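Local coordinates for antitoxin RnlB (Escherichia coli, PDB 6Y2P), which is the short-lived antitoxin of a type II toxin-antitoxin system, inhibiting the endonuclease activity of its cognate toxin RnlA, at residues M1-G11 and V16-S28. Residues are numbered along the deposited sequence; the frame is centred on the assembly and turned at random.
Sequences MFEITGINVSG and VVMATGFENPLSS
The carbonyl oxygen of V16 is gripped from the neighbouring strand by two groups of T5. The backbone N of T5 donates to V16 O at 3.0 Å, and T5 OG1 adds a weak bond to the same oxygen. The hydroxyl can do this because chi1 of 54° sets OG1 between the backbone N and the carbonyl carbon, and from there it reaches V16 O; the same turn lays T5 CG2 across M18, 4.0 Å from M18 CB. The CA of I4 also brings a C-H to V16 O. Two residues further along each strand, E3 and M18 form a hydrogen-bonded pair of this antiparallel ladder: E3 N donates to M18 O at 2.9 Å, and M18 N returns a bond to E3 O.

These bonds make a beta hairpin of strand 2-7, an outermost strand of the chain's five-stranded mixed sheet, and strand 13-19. Its two faces are covered by different helices. F2, I4 and V17 turn to helix 29-39, with F2 CB 3.8 Å from V17 CG1 and V17 CG1 lying obliquely to the F2 ring. T5 and M18 meet L94 of helix 88-99 on the other face, where E3 OE1 is hydrogen-bonded to Y104 OH.

Past the ladder, T20 CG2 lies over the backbone of F2, 3.6 Å from F2 C, and T20 N reaches M1 O in a weak bond. The M1 side chain then crosses E23 at about a right angle, M1 CG 3.8 Å from E23 CB, though the placement of its far end is doubtful.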
ATOM      1  N   MET C   1     -12.203  23.917  22.196  1.00 79.82           N
ATOM      2  CA  MET C   1     -11.576  22.709  21.668  1.00 73.03           C
ATOM      3  C   MET C   1     -12.116  21.476  22.375  1.00 80.20           C
ATOM      4  O   MET C   1     -11.980  20.327  21.904  1.00 85.52           O
ATOM      5  CB  MET C   1     -10.066  22.779  21.837  1.00 78.29           C
ATOM      6  CG  MET C   1      -9.339  21.831  20.932  1.00 92.67           C
ATOM      7  SD  MET C   1      -7.576  22.071  21.024  1.00109.59           S
ATOM      8  CE  MET C   1      -7.435  23.734  20.354  1.00113.91           C
ATOM      9  N   PHE C   2     -12.787  21.747  23.490  1.00 74.61           N
ATOM     10  CA  PHE C   2     -13.343  20.725  24.337  1.00 73.93           C
ATOM     11  C   PHE C   2     -14.618  21.269  24.946  1.00 75.76           C
ATOM     12  O   PHE C   2     -14.820  22.483  25.018  1.00 78.78           O
ATOM     13  CB  PHE C   2     -12.362  20.331  25.451  1.00 77.01           C
ATOM     14  CG  PHE C   2     -12.018  21.456  26.364  1.00 81.98           C
ATOM     15  CD1 PHE C   2     -10.970  22.307  26.066  1.00 82.75           C
ATOM     16  CD2 PHE C   2     -12.761  21.687  27.515  1.00 92.39           C
ATOM     17  CE1 PHE C   2     -10.666  23.380  26.909  1.00 84.68           C
ATOM     18  CE2 PHE C   2     -12.459  22.751  28.361  1.00 93.90           C
ATOM     19  CZ  PHE C   2     -11.411  23.595  28.052  1.00 90.05           C
ATOM     20  N   GLU C   3     -15.427  20.341  25.469  1.00 80.38           N
ATOM     21  CA  GLU C   3     -16.649  20.613  26.217  1.00 84.39           C
ATOM     22  C   GLU C   3     -16.729  19.629  27.372  1.00 96.76           C
ATOM     23  O   GLU C   3     -16.619  18.415  27.163  1.00101.14           O
ATOM     24  CB  GLU C   3     -17.904  20.469  25.358  1.00 82.06           C
ATOM     25  CG  GLU C   3     -19.207  20.469  26.170  1.00 90.42           C
ATOM     26  CD  GLU C   3     -20.397  20.967  25.358  1.00 98.87           C
ATOM     27  OE1 GLU C   3     -20.232  21.125  24.129  1.00 98.58           O
ATOM     28  OE2 GLU C   3     -21.481  21.217  25.943  1.00102.92           O
ATOM     29  N   ILE C   4     -16.872  20.148  28.585  1.00 95.92           N
ATOM     30  CA  ILE C   4     -17.143  19.284  29.726  1.00 98.69           C
ATOM     31  C   ILE C   4     -18.616  18.905  29.737  1.00100.80           C
ATOM     32  O   ILE C   4     -19.493  19.760  29.905  1.00101.63           O
ATOM     33  CB  ILE C   4     -16.696  19.949  31.035  1.00 99.45           C
ATOM     34  CG1 ILE C   4     -15.174  19.959  31.034  1.00102.63           C
ATOM     35  CG2 ILE C   4     -17.162  19.137  32.230  1.00104.27           C
ATOM     36  CD1 ILE C   4     -14.549  21.307  31.025  1.00101.98           C
ATOM     37  N   THR C   5     -18.894  17.612  29.544  1.00102.72           N
ATOM     38  CA  THR C   5     -20.262  17.104  29.475  1.00105.54           C
ATOM     39  C   THR C   5     -20.768  16.609  30.821  1.00113.41           C
ATOM     40  O   THR C   5     -21.973  16.687  31.081  1.00122.42           O
ATOM     41  CB  THR C   5     -20.350  15.971  28.448  1.00103.97           C
ATOM     42  OG1 THR C   5     -19.380  14.966  28.755  1.00104.69           O
ATOM     43  CG2 THR C   5     -20.101  16.502  27.041  1.00 89.71           C
ATOM     44  N   GLY C   6     -19.879  16.141  31.697  1.00111.83           N
ATOM     45  CA  GLY C   6     -20.306  15.659  33.001  1.00116.19           C
ATOM     46  C   GLY C   6     -19.273  15.940  34.066  1.00112.62           C
ATOM     47  O   GLY C   6     -18.064  15.953  33.808  1.00101.44           O
ATOM     48  N   ILE C   7     -19.770  16.176  35.277  1.00119.58           N
ATOM     49  CA  ILE C   7     -18.988  16.576  36.438  1.00117.57           C
ATOM     50  C   ILE C   7     -19.485  15.758  37.616  1.00126.70           C
ATOM     51  O   ILE C   7     -20.695  15.697  37.861  1.00136.20           O
ATOM     52  CB  ILE C   7     -19.131  18.092  36.715  1.00119.14           C
ATOM     53  CG1 ILE C   7     -18.003  18.862  36.040  1.00114.66           C
ATOM     54  CG2 ILE C   7     -19.133  18.399  38.189  1.00122.10           C
ATOM     55  N   ASN C   8     -18.574  15.115  38.343  1.00122.87           N
ATOM     56  CA  ASN C   8     -18.951  14.383  39.559  1.00134.12           C
ATOM     57  C   ASN C   8     -17.975  14.733  40.676  1.00137.10           C
ATOM     58  O   ASN C   8     -16.891  14.153  40.757  1.00140.61           O
ATOM     59  CB  ASN C   8     -18.991  12.871  39.324  1.00132.53           C
ATOM     60  CG  ASN C   8     -20.391  12.361  39.002  1.00132.88           C
ATOM     61  OD1 ASN C   8     -20.870  11.389  39.603  1.00134.41           O
ATOM     62  ND2 ASN C   8     -21.052  13.015  38.047  1.00127.42           N
ATOM     63  N   VAL C   9     -18.356  15.687  41.525  1.00136.87           N
ATOM     64  CA  VAL C   9     -17.476  16.097  42.615  1.00142.83           C
ATOM     65  C   VAL C   9     -17.048  14.888  43.421  1.00150.60           C
ATOM     66  O   VAL C   9     -15.853  14.654  43.654  1.00148.49           O
ATOM     67  CB  VAL C   9     -18.167  17.157  43.489  1.00146.46           C
ATOM     68  N   SER C  10     -18.026  14.093  43.835  1.00160.44           N
ATOM     69  CA  SER C  10     -17.803  12.771  44.437  1.00166.17           C
ATOM     70  C   SER C  10     -18.368  11.673  43.536  1.00160.57           C
ATOM     71  O   SER C  10     -19.479  11.143  43.753  1.00167.64           O
ATOM     72  CB  SER C  10     -18.438  12.706  45.893  1.00177.92           C
ATOM     73  OG  SER C  10     -18.122  13.870  46.644  1.00185.45           O
ATOM     74  N   GLY C  11     -17.574  11.324  42.527  1.00143.53           N
ATOM     75  CA  GLY C  11     -17.792  10.134  41.734  1.00138.72           C
ATOM     76  C   GLY C  11     -16.446   9.577  41.345  1.00140.46           C
ATOM     77  O   GLY C  11     -15.413  10.217  41.552  1.00139.51           O
ATOM     78  N   VAL C  16     -15.927  14.539  32.513  1.00 97.05           N
ATOM     79  CA  VAL C  16     -15.917  13.949  31.175  1.00 88.73           C
ATOM     80  C   VAL C  16     -15.666  15.068  30.174  1.00 89.68           C
ATOM     81  O   VAL C  16     -16.429  16.043  30.112  1.00102.52           O
ATOM     82  CB  VAL C  16     -17.233  13.228  30.836  1.00 87.02           C
ATOM     83  CG1 VAL C  16     -17.132  12.627  29.453  1.00 81.17           C
ATOM     84  CG2 VAL C  16     -17.565  12.166  31.848  1.00 83.71           C
ATOM     85  N   VAL C  17     -14.630  14.913  29.369  1.00 80.85           N
ATOM     86  CA  VAL C  17     -14.150  15.932  28.449  1.00 77.91           C
ATOM     87  C   VAL C  17     -14.338  15.408  27.041  1.00 82.69           C
ATOM     88  O   VAL C  17     -13.776  14.367  26.680  1.00 88.49           O
ATOM     89  CB  VAL C  17     -12.666  16.247  28.674  1.00 80.75           C
ATOM     90  CG1 VAL C  17     -12.239  17.388  27.779  1.00 86.20           C
ATOM     91  CG2 VAL C  17     -12.390  16.545  30.147  1.00 81.36           C
ATOM     92  N   MET C  18     -15.086  16.139  26.240  1.00 81.47           N
ATOM     93  CA  MET C  18     -15.392  15.759  24.875  1.00 73.13           C
ATOM     94  C   MET C  18     -14.726  16.715  23.882  1.00 78.69           C
ATOM     95  O   MET C  18     -14.740  17.932  24.078  1.00 85.00           O
ATOM     96  CB  MET C  18     -16.889  15.784  24.694  1.00 75.40           C
ATOM     97  CG  MET C  18     -17.313  15.653  23.288  1.00 88.54           C
ATOM     98  SD  MET C  18     -19.028  15.189  23.350  1.00 92.88           S
ATOM     99  CE  MET C  18     -19.682  15.982  21.900  1.00 86.17           C
ATOM    100  N   ALA C  19     -14.145  16.174  22.820  1.00 72.03           N
ATOM    101  CA  ALA C  19     -13.616  17.028  21.766  1.00 70.65           C
ATOM    102  C   ALA C  19     -14.754  17.600  20.911  1.00 81.88           C
ATOM    103  O   ALA C  19     -15.752  16.924  20.631  1.00 82.31           O
ATOM    104  CB  ALA C  19     -12.631  16.260  20.890  1.00 60.52           C
ATOM    105  N   THR C  20     -14.567  18.850  20.460  1.00 73.79           N
ATOM    106  CA  THR C  20     -15.556  19.598  19.686  1.00 72.97           C
ATOM    107  C   THR C  20     -15.195  19.787  18.211  1.00 68.33           C
ATOM    108  O   THR C  20     -15.915  20.500  17.510  1.00 80.55           O
ATOM    109  CB  THR C  20     -15.749  20.983  20.327  1.00 80.80           C
ATOM    110  OG1 THR C  20     -14.504  21.701  20.284  1.00 83.43           O
ATOM    111  CG2 THR C  20     -16.249  20.891  21.766  1.00 85.48           C
ATOM    112  N   GLY C  21     -14.202  19.067  17.698  1.00 66.08           N
ATOM    113  CA  GLY C  21     -13.737  19.254  16.330  1.00 67.25           C
ATOM    114  C   GLY C  21     -12.546  18.350  16.059  1.00 62.18           C
ATOM    115  O   GLY C  21     -12.277  17.441  16.840  1.00 55.98           O
ATOM    116  N   PHE C  22     -11.804  18.603  14.955  1.00 57.66           N
ATOM    117  CA  PHE C  22     -10.691  17.696  14.617  1.00 52.53           C
ATOM    118  C   PHE C  22      -9.463  17.851  15.523  1.00 58.83           C
ATOM    119  O   PHE C  22      -8.581  16.984  15.492  1.00 77.33           O
ATOM    120  CB  PHE C  22     -10.246  17.872  13.159  1.00 49.12           C
ATOM    121  CG  PHE C  22      -9.616  19.232  12.860  1.00 59.46           C
ATOM    122  CD1 PHE C  22     -10.403  20.295  12.503  1.00 58.24           C
ATOM    123  CD2 PHE C  22      -8.228  19.432  12.935  1.00 62.71           C
ATOM    124  CE1 PHE C  22      -9.840  21.543  12.173  1.00 67.30           C
ATOM    125  CE2 PHE C  22      -7.650  20.688  12.631  1.00 54.64           C
ATOM    126  CZ  PHE C  22      -8.465  21.729  12.248  1.00 71.10           C
ATOM    127  N   GLU C  23      -9.339  18.938  16.270  1.00 60.63           N
ATOM    128  CA  GLU C  23      -8.206  19.101  17.167  1.00 65.39           C
ATOM    129  C   GLU C  23      -8.340  18.224  18.407  1.00 67.00           C
ATOM    130  O   GLU C  23      -9.422  18.072  18.970  1.00 82.98           O
ATOM    131  CB  GLU C  23      -8.054  20.570  17.566  1.00 74.63           C
ATOM    132  CG  GLU C  23      -7.649  21.472  16.397  1.00 84.62           C
ATOM    133  CD  GLU C  23      -7.797  22.945  16.722  1.00 98.67           C
ATOM    134  OE1 GLU C  23      -6.777  23.653  16.738  1.00105.66           O
ATOM    135  OE2 GLU C  23      -8.933  23.396  16.966  1.00105.44           O
ATOM    136  N   ASN C  24      -7.222  17.676  18.854  1.00 70.09           N
ATOM    137  CA  ASN C  24      -7.232  16.801  20.018  1.00 66.46           C
ATOM    138  C   ASN C  24      -7.183  17.627  21.306  1.00 69.44           C
ATOM    139  O   ASN C  24      -6.191  18.337  21.538  1.00 58.45           O
ATOM    140  CB  ASN C  24      -6.053  15.852  19.968  1.00 50.08           C
ATOM    141  CG  ASN C  24      -6.285  14.614  20.795  1.00 59.49           C
ATOM    142  OD1 ASN C  24      -6.775  14.711  21.933  1.00 58.09           O
ATOM    143  ND2 ASN C  24      -5.936  13.414  20.233  1.00 64.94           N
ATOM    144  N   PRO C  25      -8.185  17.518  22.195  1.00 72.21           N
ATOM    145  CA  PRO C  25      -8.176  18.345  23.419  1.00 74.25           C
ATOM    146  C   PRO C  25      -6.953  18.133  24.286  1.00 76.13           C
ATOM    147  O   PRO C  25      -6.653  19.004  25.106  1.00 80.95           O
ATOM    148  CB  PRO C  25      -9.454  17.925  24.165  1.00 69.48           C
ATOM    149  CG  PRO C  25     -10.265  17.188  23.191  1.00 69.72           C
ATOM    150  CD  PRO C  25      -9.327  16.591  22.161  1.00 65.08           C
ATOM    151  N   LEU C  26      -6.276  16.984  24.183  1.00 76.07           N
ATOM    152  CA  LEU C  26      -5.111  16.687  25.020  1.00 76.20           C
ATOM    153  C   LEU C  26      -3.865  17.493  24.636  1.00 80.61           C
ATOM    154  O   LEU C  26      -2.855  17.441  25.356  1.00 84.29           O
ATOM    155  CB  LEU C  26      -4.810  15.191  24.971  1.00 66.28           C
ATOM    156  CG  LEU C  26      -5.888  14.411  25.719  1.00 67.09           C
ATOM    157  CD1 LEU C  26      -5.834  12.923  25.408  1.00 63.96           C
ATOM    158  CD2 LEU C  26      -5.820  14.674  27.227  1.00 61.79           C
ATOM    159  N   SER C  27      -3.925  18.247  23.541  1.00 75.06           N
ATOM    160  CA  SER C  27      -2.920  19.246  23.229  1.00 81.36           C
ATOM    161  C   SER C  27      -3.224  20.584  23.930  1.00 88.61           C
ATOM    162  O   SER C  27      -2.427  21.524  23.837  1.00 92.62           O
ATOM    163  CB  SER C  27      -2.828  19.445  21.728  1.00 86.88           C
ATOM    164  OG  SER C  27      -3.670  20.516  21.314  1.00101.49           O
ATOM    165  N   SER C  28      -4.377  20.690  24.596  1.00 86.92           N
ATOM    166  CA  SER C  28      -4.802  21.885  25.299  1.00 96.77           C
ATOM    167  C   SER C  28      -4.947  21.616  26.789  1.00101.54           C
ATOM    168  O   SER C  28      -5.721  22.285  27.482  1.00108.42           O
ATOM    169  CB  SER C  28      -6.147  22.392  24.791  1.00103.53           C
ATOM    170  OG  SER C  28      -6.156  22.510  23.387  1.00113.78           O
TER